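Local coordinates for N-acetyltransferase family protein (Bacillus anthracis, PDB 3LNB) that catalyses transfer of an acetyl group from acetyl-coenzyme A to arylamines, and so inactivates the sulfonamide drug sulfamethoxazole, at residues 286-289 and 290-294. The protein carries 1 engineered substitution. Numbering follows the deposited sequence.
Sequences YARI and LRESF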
# COMPACT_ATOMS: atom_id res chain seq x y z
N TYR A 286 14.62 -10.35 -15.51
CA TYR A 286 14.14 -9.98 -14.19
C TYR A 286 14.92 -8.84 -13.55
O TYR A 286 14.36 -7.81 -13.19
CB TYR A 286 14.16 -11.21 -13.27
CG TYR A 286 13.55 -10.97 -11.90
CD1 TYR A 286 14.37 -10.68 -10.80
CD2 TYR A 286 12.17 -10.99 -11.71
CE1 TYR A 286 13.81 -10.41 -9.54
CE2 TYR A 286 11.60 -10.72 -10.47
CZ TYR A 286 12.43 -10.43 -9.39
OH TYR A 286 11.87 -10.14 -8.16
N ALA A 287 16.23 -9.05 -13.42
CA ALA A 287 17.11 -8.06 -12.83
C ALA A 287 17.00 -6.72 -13.56
O ALA A 287 16.92 -5.66 -12.94
CB ALA A 287 18.55 -8.58 -12.87
N ARG A 288 16.97 -6.78 -14.89
CA ARG A 288 16.87 -5.59 -15.72
C ARG A 288 15.54 -4.86 -15.55
O ARG A 288 15.53 -3.64 -15.39
CB ARG A 288 17.05 -5.96 -17.19
CG ARG A 288 16.81 -4.80 -18.16
CD ARG A 288 17.07 -5.23 -19.60
NE ARG A 288 16.24 -6.36 -19.99
CZ ARG A 288 14.92 -6.30 -20.17
NH1 ARG A 288 14.26 -5.16 -20.00
NH2 ARG A 288 14.25 -7.39 -20.53
N ILE A 289 14.43 -5.58 -15.59
CA ILE A 289 13.12 -4.94 -15.43
C ILE A 289 13.00 -4.33 -14.03
O ILE A 289 12.53 -3.21 -13.89
CB ILE A 289 11.96 -5.93 -15.67
CG1 ILE A 289 12.08 -6.52 -17.07
CG2 ILE A 289 10.61 -5.19 -15.56
CD1 ILE A 289 11.15 -7.69 -17.34
N LEU A 290 13.44 -5.06 -13.01
CA LEU A 290 13.39 -4.54 -11.65
C LEU A 290 14.03 -3.16 -11.63
O LEU A 290 13.45 -2.19 -11.14
CB LEU A 290 14.17 -5.43 -10.67
CG LEU A 290 13.43 -6.28 -9.64
CD1 LEU A 290 14.43 -6.83 -8.63
CD2 LEU A 290 12.37 -5.46 -8.93
N ARG A 291 15.24 -3.09 -12.20
CA ARG A 291 15.99 -1.85 -12.25
C ARG A 291 15.34 -0.77 -13.10
O ARG A 291 14.96 0.28 -12.60
CB ARG A 291 17.42 -2.13 -12.76
CG ARG A 291 18.30 -0.89 -12.91
CD ARG A 291 19.72 -1.25 -13.40
NE ARG A 291 19.71 -1.85 -14.73
CZ ARG A 291 19.97 -3.13 -14.98
NH1 ARG A 291 20.28 -3.96 -13.98
NH2 ARG A 291 19.93 -3.60 -16.22
N GLU A 292 15.20 -1.06 -14.39
CA GLU A 292 14.65 -0.10 -15.34
C GLU A 292 13.20 0.31 -15.14
O GLU A 292 12.86 1.48 -15.37
CB GLU A 292 14.81 -0.63 -16.77
CG GLU A 292 16.21 -1.15 -17.06
CD GLU A 292 16.54 -1.15 -18.55
OE1 GLU A 292 15.67 -1.53 -19.37
OE2 GLU A 292 17.69 -0.78 -18.89
N SER A 293 12.34 -0.61 -14.72
CA SER A 293 10.94 -0.25 -14.55
C SER A 293 10.55 0.14 -13.12
O SER A 293 9.63 0.92 -12.93
CB SER A 293 10.04 -1.39 -15.03
OG SER A 293 10.24 -1.65 -16.42
N PHE A 294 11.26 -0.39 -12.13
CA PHE A 294 10.93 -0.09 -10.75
C PHE A 294 11.98 0.67 -9.94
O PHE A 294 11.73 1.02 -8.79
CB PHE A 294 10.60 -1.39 -10.00
CG PHE A 294 9.43 -2.12 -10.57
CD1 PHE A 294 9.61 -3.17 -11.46
CD2 PHE A 294 8.13 -1.76 -10.21
CE1 PHE A 294 8.51 -3.85 -11.98
CE2 PHE A 294 7.04 -2.43 -10.72
CZ PHE A 294 7.22 -3.48 -11.61
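Four consecutive i to i+4 backbone hydrogen bonds, from Leu-290 N to Tyr-286 O through Ser-293 N to Ile-289 O (2.7 Å), wind residues 286-294 into the final turns of helix 283-294. Around this regular backbone the side chains divide by chemistry, as in an amphipathic helix packed on a sheet. On the inner side Tyr-286 and Leu-290 lie alongside each other and point the same way, Leu-290 CD1 approaching the Tyr-286 ring obliquely, 3.7 Å from CE1. Both reach Leu-71, while Phe-294 packs on Ile-261 and Leu-263 of strand 259-263. Ser-293 sets OG 3.7 Å from Ile-289 CG2, and the same hydroxyl is hydrogen-bonded to Tyr-268 OH. On the outer side a bend at chi3 (57°) folds the Arg-288 guanidinium back, so that Glu-292 OE1 meets its edge in plane; this salt bridge is long, NH1 to OE1 3.9 Å, with the two planar groups 76° apart. The Arg-291 guanidinium instead lays one face over Arg-288 CA, its NH2 3.7 Å from that atom. Arg-288 thus has a salt-bridge partner in Asp-285 and a looser one in Glu-292, probably easing its proximity to Arg-291, while apolar contacts seat the opposite side on the five-stranded sheet and helix 71-75.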